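Local structure of MstE (Scytonema sp. PCC 10023, 6SBF) at residues S25-A30 against E297-N302; D58-A63 against T112-Q117; K89-R94 against Y101-C106. The protein probably acts as a single-domain class II terpene cyclase that builds the polycyclic isoprenoid scaffolds of merosterols. The protein carries 1 engineered substitution. All coordinates share one frame; numbering follows the deposited sequence.

Contact 1. Residues S25-A30 against E297-N302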
loop_
_atom_site.group_PDB
_atom_site.type_symbol
_atom_site.label_atom_id
_atom_site.label_comp_id
_atom_site.label_asym_id
_atom_site.label_seq_id
_atom_site.Cartn_x
_atom_site.Cartn_y
_atom_site.Cartn_z
ATOM N N SER A 25 -7.656 -19.275 -9.376
ATOM C CA SER A 25 -8.939 -18.664 -9.833
ATOM C C SER A 25 -9.938 -18.676 -8.671
ATOM O O SER A 25 -10.579 -17.658 -8.413
ATOM C CB SER A 25 -9.506 -19.373 -11.042
ATOM O OG SER A 25 -8.577 -19.289 -12.115
ATOM N N ASN A 26 -10.113 -19.827 -8.050
ATOM C CA ASN A 26 -11.139 -19.992 -6.989
ATOM C C ASN A 26 -10.842 -19.046 -5.812
ATOM O O ASN A 26 -11.773 -18.422 -5.253
ATOM C CB ASN A 26 -11.278 -21.450 -6.590
ATOM C CG ASN A 26 -11.918 -22.297 -7.694
ATOM O OD1 ASN A 26 -12.428 -21.726 -8.673
ATOM N ND2 ASN A 26 -11.773 -23.612 -7.592
ATOM N N SER A 27 -9.575 -18.971 -5.446
ATOM C CA SER A 27 -9.104 -18.120 -4.327
ATOM C C SER A 27 -9.345 -16.667 -4.644
ATOM O O SER A 27 -9.951 -15.909 -3.847
ATOM C CB SER A 27 -7.612 -18.347 -4.118
ATOM O OG SER A 27 -7.050 -17.360 -3.244
ATOM N N ILE A 28 -8.945 -16.249 -5.844
ATOM C CA ILE A 28 -9.159 -14.849 -6.283
ATOM C C ILE A 28 -10.667 -14.534 -6.254
ATOM O O ILE A 28 -11.061 -13.468 -5.812
ATOM C CB ILE A 28 -8.475 -14.611 -7.626
ATOM C CG1 ILE A 28 -6.953 -14.622 -7.479
ATOM C CG2 ILE A 28 -9.022 -13.341 -8.295
ATOM C CD1 ILE A 28 -6.217 -14.893 -8.763
ATOM N N ASN A 29 -11.466 -15.419 -6.837
ATOM C CA ASN A 29 -12.899 -15.144 -6.905
ATOM C C ASN A 29 -13.562 -15.043 -5.544
ATOM O O ASN A 29 -14.417 -14.180 -5.323
ATOM C CB ASN A 29 -13.628 -16.166 -7.789
ATOM C CG ASN A 29 -13.168 -16.069 -9.244
ATOM O OD1 ASN A 29 -12.790 -14.988 -9.686
ATOM N ND2 ASN A 29 -13.277 -17.173 -9.959
ATOM N N ALA A 30 -13.132 -15.891 -4.621
ATOM C CA ALA A 30 -13.692 -15.845 -3.250
ATOM C C ALA A 30 -13.297 -14.521 -2.582
ATOM O O ALA A 30 -14.122 -13.924 -1.865
ATOM C CB ALA A 30 -13.231 -17.035 -2.433
ATOM N N GLU A 297 -3.084 -21.485 1.017
ATOM C CA GLU A 297 -3.405 -22.274 2.241
ATOM C C GLU A 297 -3.942 -21.394 3.371
ATOM O O GLU A 297 -4.787 -21.906 4.132
ATOM C CB GLU A 297 -2.197 -23.124 2.704
ATOM C CG GLU A 297 -2.459 -23.978 3.955
ATOM C CD GLU A 297 -1.477 -25.126 4.113
ATOM O OE1 GLU A 297 -1.776 -26.042 4.917
ATOM O OE2 GLU A 297 -0.410 -25.093 3.439
ATOM N N GLN A 298 -3.507 -20.140 3.438
ATOM C CA GLN A 298 -3.861 -19.206 4.537
ATOM C C GLN A 298 -5.231 -18.594 4.358
ATOM O O GLN A 298 -5.719 -17.985 5.284
ATOM C CB GLN A 298 -2.798 -18.126 4.715
ATOM C CG GLN A 298 -1.429 -18.681 5.115
ATOM C CD GLN A 298 -1.470 -19.386 6.459
ATOM O OE1 GLN A 298 -1.941 -18.833 7.409
ATOM N NE2 GLN A 298 -1.007 -20.620 6.526
ATOM N N GLN A 299 -5.818 -18.669 3.158
ATOM C CA GLN A 299 -7.104 -17.960 2.944
ATOM C C GLN A 299 -8.152 -18.528 3.902
ATOM O O GLN A 299 -8.232 -19.748 4.082
ATOM C CB GLN A 299 -7.524 -18.149 1.492
ATOM C CG GLN A 299 -8.677 -17.222 1.093
ATOM C CD GLN A 299 -8.953 -17.282 -0.408
ATOM O OE1 GLN A 299 -8.517 -18.232 -1.072
ATOM N NE2 GLN A 299 -9.608 -16.241 -0.917
ATOM N N ARG A 300 -8.972 -17.638 4.451
ATOM C CA ARG A 300 -10.101 -18.013 5.321
ATOM C C ARG A 300 -11.302 -18.453 4.482
ATOM O O ARG A 300 -11.444 -18.153 3.297
ATOM C CB ARG A 300 -10.452 -16.840 6.240
ATOM C CG ARG A 300 -9.268 -16.512 7.152
ATOM C CD ARG A 300 -9.539 -15.705 8.375
ATOM N NE ARG A 300 -9.817 -14.379 7.891
ATOM C CZ ARG A 300 -9.761 -13.283 8.640
ATOM N NH1 ARG A 300 -9.445 -13.386 9.934
ATOM N NH2 ARG A 300 -10.090 -12.132 8.099
ATOM N N PRO A 301 -12.260 -19.193 5.095
ATOM C CA PRO A 301 -13.403 -19.729 4.361
ATOM C C PRO A 301 -14.263 -18.662 3.678
ATOM O O PRO A 301 -14.850 -18.952 2.646
ATOM C CB PRO A 301 -14.242 -20.408 5.437
ATOM C CG PRO A 301 -13.182 -20.889 6.379
ATOM C CD PRO A 301 -12.170 -19.766 6.447
ATOM N N ASN A 302 -14.320 -17.459 4.235
ATOM C CA ASN A 302 -15.108 -16.329 3.707
ATOM C C ASN A 302 -14.390 -15.600 2.563
ATOM O O ASN A 302 -14.962 -14.627 2.048
ATOM C CB ASN A 302 -15.574 -15.359 4.778
ATOM C CG ASN A 302 -14.499 -14.495 5.381
ATOM O OD1 ASN A 302 -13.331 -14.640 5.001
ATOM N ND2 ASN A 302 -14.925 -13.599 6.258
HETATM O O HOH W 1 -16.265 -15.495 -0.858
#
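Gln299, Gly303 and Trp305 fit the Q-x(2-5)-G-x-W end of the QW motif of squalene-hopene cyclases and their relatives. Here Gln299 joins the turn reached from helix 282-298 to the middle of helix 18-37, where it meets Ser27. The two are well separated in sequence: 266 residues lie between the segments. Gln299 swings CG anti to its own backbone N (chi1 -168°) and keeps the chain extended beyond it, which carries the amide across to the helix. The amide then engages a single residue with both of its polar atoms. Gln299 NE2 donates to the backbone oxygen of Ser27, NE2 to O 3.0 Å, with an almost straight N-H...O angle of 173°. Ser27 O lies in the amide plane of Gln299. The second bond runs the opposite way: Ser27 OG donates to Gln299 OE1 at 2.8 Å. This hydroxyl lies well above the carbonyl plane of Gln299, 48° out of it. Two bonds with different directions should fix the rotation of the amide and tell its oxygen from its nitrogen. Gln299 NE2 also donates to Gly303 O, and both Gln299 and Ser27 pack on Trp305, the tryptophan of the same motif. A leucine at Gln299 would probably leave the buried Ser27 hydroxyl and the Gly303 carbonyl without these partners and weaken the tie between the turn and helix 18-37. One helical turn further, Ala30 CB rests 4.0 Å from Gln299 NE2. Beyond it the two backbones share a water. The water donates to Ala30 O at 2.8 Å and, weakly, to Asn302 O at 3.3 Å.

Contact 2. Residues D58-A63 against T112-Q117; sequences DEWVTA and TGWALQ
Trp114 and Ala115 receive Ala63 where helix 109-121 packs on helix 59-69 in the alpha6-alpha6 barrel. The two short segments run in broadly the same direction, with axes 8.4 Å apart at closest approach and crossing at 37°. That is consistent with neighbouring inner helices of such a barrel, since helix 75-90 lies between them in the chain. Along the second segment, Thr112 faces away from helix 59-69, toward Ala133 of helix 128-138. It also closes an Asp-x-Asp-Thr-Thr sequence that resembles the DXDD motif of class II cyclases. Trp114 is the first residue to touch. Its CB packs against Ala63 CB at 3.8 Å. CG anti to the carbonyl carbon (chi1 -72°) sets the indole beside Trp60. The two indoles meet obliquely, with the five-membered rings inclined at 57°. The nearest atoms are Trp60 NE1 and Trp114 CD1, 4.3 Å apart, and Trp114 CD1 sits at the edge of the Trp60 ring. Tyr64 of the same helix as Trp60 meets the Trp114 ring edge-to-face, and Phe48 and Phe351 meet Trp60, which places the pair in an aromatic cluster. At Ala115 the backbones come close, its CA lying 4.6 Å from Ala63 CA. Two small side chains permit this. Ala63 CB points at the helix and lands on backbone, 3.4 Å from Ala115 N, while its distance to Ala115 CB is 4.0 Å. Leu116 turns away onto helix 128-138. Gln117 bonds through its backbone N to Gly113 O and folds back over one face of the Trp114 indole. Gln117 NE2 stands 3.3 Å above that ring, toward its rim.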
loop_
_atom_site.group_PDB
_atom_site.type_symbol
_atom_site.label_atom_id
_atom_site.label_comp_id
_atom_site.label_asym_id
_atom_site.label_seq_id
_atom_site.Cartn_x
_atom_site.Cartn_y
_atom_site.Cartn_z
ATOM N N ASP A 58 -11.914 5.717 4.937
ATOM C CA ASP A 58 -12.784 5.382 3.781
ATOM C C ASP A 58 -12.179 5.879 2.458
ATOM O O ASP A 58 -11.890 5.016 1.624
ATOM C CB ASP A 58 -14.241 5.821 4.009
ATOM C CG ASP A 58 -14.563 7.248 4.365
ATOM O OD1 ASP A 58 -13.783 8.170 4.115
ATOM O OD2 ASP A 58 -15.699 7.477 4.897
ATOM N N GLU A 59 -11.917 7.172 2.297
ATOM C CA GLU A 59 -11.375 7.661 1.002
ATOM C C GLU A 59 -10.094 6.907 0.692
ATOM O O GLU A 59 -9.898 6.421 -0.409
ATOM C CB GLU A 59 -11.097 9.157 1.043
ATOM C CG GLU A 59 -12.324 10.013 1.238
ATOM C CD GLU A 59 -12.078 11.481 1.467
ATOM O OE1 GLU A 59 -11.087 12.037 0.952
ATOM O OE2 GLU A 59 -12.927 12.118 2.191
ATOM N N TRP A 60 -9.148 6.865 1.660
ATOM C CA TRP A 60 -7.856 6.209 1.439
ATOM C C TRP A 60 -8.051 4.717 1.158
ATOM O O TRP A 60 -7.479 4.154 0.206
ATOM C CB TRP A 60 -6.986 6.459 2.662
ATOM C CG TRP A 60 -5.791 5.564 2.722
ATOM C CD1 TRP A 60 -4.873 5.314 1.761
ATOM C CD2 TRP A 60 -5.363 4.810 3.852
ATOM N NE1 TRP A 60 -3.892 4.487 2.225
ATOM C CE2 TRP A 60 -4.188 4.142 3.506
ATOM C CE3 TRP A 60 -5.896 4.669 5.129
ATOM C CZ2 TRP A 60 -3.471 3.370 4.420
ATOM C CZ3 TRP A 60 -5.175 3.909 6.019
ATOM C CH2 TRP A 60 -4.009 3.240 5.672
ATOM N N VAL A 61 -8.803 4.029 1.989
ATOM C CA VAL A 61 -8.992 2.578 1.892
ATOM C C VAL A 61 -9.647 2.268 0.550
ATOM O O VAL A 61 -9.222 1.307 -0.137
ATOM C CB VAL A 61 -9.808 2.040 3.064
ATOM C CG1 VAL A 61 -10.126 0.585 2.871
ATOM C CG2 VAL A 61 -9.035 2.235 4.347
ATOM N N THR A 62 -10.610 3.062 0.126
ATOM C CA THR A 62 -11.325 2.834 -1.165
ATOM C C THR A 62 -10.386 3.083 -2.346
ATOM O O THR A 62 -10.421 2.293 -3.298
ATOM C CB THR A 62 -12.589 3.686 -1.152
ATOM O OG1 THR A 62 -13.503 3.141 -0.204
ATOM C CG2 THR A 62 -13.278 3.721 -2.495
ATOM N N ALA A 63 -9.598 4.128 -2.289
ATOM C CA ALA A 63 -8.625 4.421 -3.373
ATOM C C ALA A 63 -7.656 3.238 -3.489
ATOM O O ALA A 63 -7.295 2.798 -4.611
ATOM C CB ALA A 63 -7.924 5.737 -3.118
ATOM N N THR A 112 -4.156 10.840 -1.775
ATOM C CA THR A 112 -4.357 11.510 -3.114
ATOM C C THR A 112 -3.684 10.715 -4.214
ATOM O O THR A 112 -4.268 10.531 -5.291
ATOM C CB THR A 112 -3.930 12.987 -3.027
ATOM O OG1 THR A 112 -4.723 13.658 -2.040
ATOM C CG2 THR A 112 -4.080 13.689 -4.322
ATOM N N GLY A 113 -2.478 10.219 -3.986
ATOM C CA GLY A 113 -1.816 9.384 -4.985
ATOM C C GLY A 113 -2.568 8.131 -5.307
ATOM O O GLY A 113 -2.756 7.816 -6.502
ATOM N N TRP A 114 -3.066 7.412 -4.316
ATOM C CA TRP A 114 -3.853 6.200 -4.588
ATOM C C TRP A 114 -5.130 6.549 -5.352
ATOM O O TRP A 114 -5.538 5.762 -6.229
ATOM C CB TRP A 114 -4.182 5.428 -3.309
ATOM C CG TRP A 114 -2.977 4.748 -2.739
ATOM C CD1 TRP A 114 -2.234 5.128 -1.654
ATOM C CD2 TRP A 114 -2.338 3.549 -3.245
ATOM N NE1 TRP A 114 -1.157 4.293 -1.477
ATOM C CE2 TRP A 114 -1.217 3.286 -2.419
ATOM C CE3 TRP A 114 -2.653 2.648 -4.279
ATOM C CZ2 TRP A 114 -0.372 2.224 -2.663
ATOM C CZ3 TRP A 114 -1.813 1.579 -4.498
ATOM C CH2 TRP A 114 -0.672 1.367 -3.692
ATOM N N ALA A 115 -5.782 7.620 -5.006
ATOM C CA ALA A 115 -7.016 8.044 -5.707
ATOM C C ALA A 115 -6.686 8.320 -7.168
ATOM O O ALA A 115 -7.517 8.004 -8.038
ATOM C CB ALA A 115 -7.627 9.266 -5.048
ATOM N N LEU A 116 -5.532 8.898 -7.453
ATOM C CA LEU A 116 -5.074 9.137 -8.832
ATOM C C LEU A 116 -4.759 7.838 -9.555
ATOM O O LEU A 116 -4.994 7.785 -10.801
ATOM C CB LEU A 116 -3.979 10.191 -8.848
ATOM C CG LEU A 116 -4.409 11.599 -8.479
ATOM C CD1 LEU A 116 -3.184 12.477 -8.242
ATOM C CD2 LEU A 116 -5.272 12.205 -9.598
ATOM N N GLN A 117 -4.226 6.826 -8.898
ATOM C CA GLN A 117 -4.020 5.516 -9.529
ATOM C C GLN A 117 -5.390 4.963 -9.919
ATOM O O GLN A 117 -5.560 4.365 -10.989
ATOM C CB GLN A 117 -3.246 4.579 -8.606
ATOM C CG GLN A 117 -1.794 4.979 -8.384
ATOM C CD GLN A 117 -1.028 3.860 -7.714
ATOM O OE1 GLN A 117 -0.860 2.786 -8.287
ATOM N NE2 GLN A 117 -0.543 4.100 -6.487
#

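Contact 3. Residues K89-R94 against Y101-C106; sequences KIRDHR and YNYILC
His93 and Tyr103 form an offset stack, their rings 3.8 Å apart between centroids and only 6° from parallel. His93 takes the less common first torsion, with CG between the backbone N and the carbonyl carbon (chi1 59°), and this brings its ring over Tyr103. Its other face carries Arg94 CG. His93 NE2 also donates to Tyr103 O, 2.9 Å away, although the position of that oxygen is less sure. Arg94 is extended from CG to NE and reaches past the histidine, whose NE2 lies 3.5 Å above the plane of the Arg94 guanidinium. In that plane Arg94 grips a single carbonyl side-on: NE to Leu105 O is 3.0 Å and NH2 to Leu105 O is 3.1 Å. Arg91 is instead bent at chi2. Its CD meets the edge of the Tyr103 ring, CD to CD1 3.6 Å, while Tyr103 CB lies over one face of the guanidinium. The guanidinium and ring planes stand 80° apart. Asn102 starts a type I turn running to Leu105, which presents the Leu105 carbonyl, and its ND2 is held by Ala54 O and Ile56 O. The contact closes the loop between helices 75-90 and 109-121. Leu105 leans on helix 152-158, and the arginines continue to helix 59-69 and its start, with Arg91 NH1 on Glu59 and Asp58 and Arg94 NH1 on Glu59.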
loop_
_atom_site.group_PDB
_atom_site.type_symbol
_atom_site.label_atom_id
_atom_site.label_comp_id
_atom_site.label_asym_id
_atom_site.label_seq_id
_atom_site.Cartn_x
_atom_site.Cartn_y
_atom_site.Cartn_z
ATOM N N LYS A 89 -15.223 11.480 -6.164
ATOM C CA LYS A 89 -15.542 12.815 -6.730
ATOM C C LYS A 89 -16.513 13.604 -5.858
ATOM O O LYS A 89 -16.412 14.839 -5.855
ATOM C CB LYS A 89 -16.084 12.668 -8.147
ATOM C CG LYS A 89 -14.992 12.362 -9.165
ATOM C CD LYS A 89 -15.470 12.445 -10.585
ATOM C CE LYS A 89 -16.541 11.431 -10.894
ATOM N NZ LYS A 89 -16.956 11.573 -12.287
ATOM N N ILE A 90 -17.405 12.898 -5.149
ATOM C CA ILE A 90 -18.357 13.596 -4.264
ATOM C C ILE A 90 -17.650 14.136 -3.021
ATOM O O ILE A 90 -18.157 15.071 -2.416
ATOM C CB ILE A 90 -19.550 12.672 -3.952
ATOM C CG1 ILE A 90 -20.375 12.507 -5.225
ATOM C CG2 ILE A 90 -20.372 13.139 -2.812
ATOM C CD1 ILE A 90 -21.288 11.283 -5.207
ATOM N N ARG A 91 -16.467 13.607 -2.652
ATOM C CA ARG A 91 -15.617 14.126 -1.542
ATOM C C ARG A 91 -14.804 15.303 -2.081
ATOM O O ARG A 91 -13.563 15.189 -2.272
ATOM C CB ARG A 91 -14.774 13.010 -0.939
ATOM C CG ARG A 91 -15.544 11.929 -0.213
ATOM C CD ARG A 91 -16.134 12.418 1.110
ATOM N NE ARG A 91 -16.890 11.390 1.776
ATOM C CZ ARG A 91 -16.364 10.478 2.594
ATOM N NH1 ARG A 91 -15.094 10.514 2.988
ATOM N NH2 ARG A 91 -17.142 9.530 3.072
ATOM N N ASP A 92 -15.473 16.411 -2.315
ATOM C CA ASP A 92 -14.933 17.622 -2.945
ATOM C C ASP A 92 -14.929 18.793 -1.975
ATOM O O ASP A 92 -14.910 19.954 -2.418
ATOM C CB ASP A 92 -15.743 17.945 -4.214
ATOM C CG ASP A 92 -17.176 18.399 -3.965
ATOM O OD1 ASP A 92 -17.618 18.298 -2.803
ATOM O OD2 ASP A 92 -17.785 18.910 -4.874
ATOM N N HIS A 93 -14.899 18.509 -0.693
ATOM C CA HIS A 93 -15.026 19.532 0.366
ATOM C C HIS A 93 -13.716 20.235 0.690
ATOM O O HIS A 93 -13.768 21.238 1.387
ATOM C CB HIS A 93 -15.679 18.903 1.585
ATOM C CG HIS A 93 -14.927 17.744 2.148
ATOM N ND1 HIS A 93 -14.718 16.583 1.426
ATOM C CD2 HIS A 93 -14.363 17.543 3.372
ATOM C CE1 HIS A 93 -14.066 15.729 2.193
ATOM N NE2 HIS A 93 -13.853 16.278 3.389
ATOM N N ARG A 94 -12.572 19.733 0.253
ATOM C CA ARG A 94 -11.290 20.355 0.641
ATOM C C ARG A 94 -10.854 21.320 -0.445
ATOM O O ARG A 94 -10.869 20.961 -1.608
ATOM C CB ARG A 94 -10.237 19.265 0.869
ATOM C CG ARG A 94 -10.652 18.226 1.891
ATOM C CD ARG A 94 -9.530 17.242 2.161
ATOM N NE ARG A 94 -9.935 16.153 3.026
ATOM C CZ ARG A 94 -10.575 15.040 2.649
ATOM N NH1 ARG A 94 -10.867 14.841 1.378
ATOM N NH2 ARG A 94 -10.939 14.120 3.527
ATOM N N TYR A 101 -7.679 10.509 4.826
ATOM C CA TYR A 101 -7.981 9.212 5.451
ATOM C C TYR A 101 -9.502 8.974 5.395
ATOM O O TYR A 101 -9.942 7.895 5.075
ATOM C CB TYR A 101 -7.478 9.286 6.884
ATOM C CG TYR A 101 -7.844 8.168 7.809
ATOM C CD1 TYR A 101 -7.226 6.942 7.763
ATOM C CD2 TYR A 101 -8.837 8.357 8.776
ATOM C CE1 TYR A 101 -7.542 5.921 8.633
ATOM C CE2 TYR A 101 -9.170 7.315 9.621
ATOM C CZ TYR A 101 -8.558 6.093 9.559
ATOM O OH TYR A 101 -8.875 5.106 10.445
ATOM N N ASN A 102 -10.243 10.007 5.773
ATOM C CA ASN A 102 -11.715 9.978 5.739
ATOM C C ASN A 102 -12.182 11.443 5.691
ATOM O O ASN A 102 -11.388 12.382 5.560
ATOM C CB ASN A 102 -12.349 9.202 6.915
ATOM C CG ASN A 102 -12.049 9.829 8.257
ATOM O OD1 ASN A 102 -11.787 11.035 8.301
ATOM N ND2 ASN A 102 -12.154 8.989 9.299
ATOM N N TYR A 103 -13.510 11.665 5.733
ATOM C CA TYR A 103 -14.069 13.006 5.499
ATOM C C TYR A 103 -13.483 14.053 6.438
ATOM O O TYR A 103 -13.269 15.198 6.041
ATOM C CB TYR A 103 -15.593 12.993 5.704
ATOM C CG TYR A 103 -16.277 14.274 5.328
ATOM C CD1 TYR A 103 -16.713 14.492 4.037
ATOM C CD2 TYR A 103 -16.491 15.275 6.235
ATOM C CE1 TYR A 103 -17.366 15.656 3.668
ATOM C CE2 TYR A 103 -17.116 16.469 5.895
ATOM C CZ TYR A 103 -17.526 16.668 4.586
ATOM O OH TYR A 103 -18.108 17.850 4.259
ATOM N N ILE A 104 -13.285 13.667 7.706
ATOM C CA ILE A 104 -12.978 14.684 8.746
ATOM C C ILE A 104 -11.476 14.992 8.757
ATOM O O ILE A 104 -11.081 16.007 9.315
ATOM C CB ILE A 104 -13.500 14.272 10.123
ATOM C CG1 ILE A 104 -12.784 13.037 10.677
ATOM C CG2 ILE A 104 -15.021 14.129 10.129
ATOM C CD1 ILE A 104 -13.104 12.784 12.115
ATOM N N LEU A 105 -10.662 14.164 8.127
ATOM C CA LEU A 105 -9.216 14.455 8.046
ATOM C C LEU A 105 -8.897 15.460 6.957
ATOM O O LEU A 105 -9.643 15.573 5.928
ATOM C CB LEU A 105 -8.415 13.191 7.764
ATOM C CG LEU A 105 -7.609 12.671 8.943
ATOM C CD1 LEU A 105 -6.526 13.679 9.345
ATOM C CD2 LEU A 105 -8.496 12.272 10.118
ATOM N N CYS A 106 -7.794 16.166 7.128
ATOM C CA CYS A 106 -7.236 17.014 6.075
ATOM C C CYS A 106 -6.739 16.120 4.937
ATOM O O CYS A 106 -6.610 14.907 5.065
ATOM C CB CYS A 106 -6.115 17.886 6.606
ATOM S SG CYS A 106 -4.739 16.950 7.323
#

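In the fold
Contact 2 is the core contact: all its touching residues are buried, and it is alanine and tryptophan packing between two barrel helices. The centres of contacts 1 and 3 lie about 21 and 20 Å from the centre of the chain, against about 10 Å for contact 2. Both use polar side chains to hold backbone carbonyls, and contact 3 adds a histidine-tyrosine offset stack. Contact 3 is nested within the loop closed by contact 2. Glu59 takes Arg91 NH1 and Arg94 NH1, so salt bridges link the buried helix pair to the outer loop. Contact 1 stands apart, its nearest atoms about 14 Å from contact 2, and joins helix 18-37, near the start of the chain, to the turn after helix 282-298.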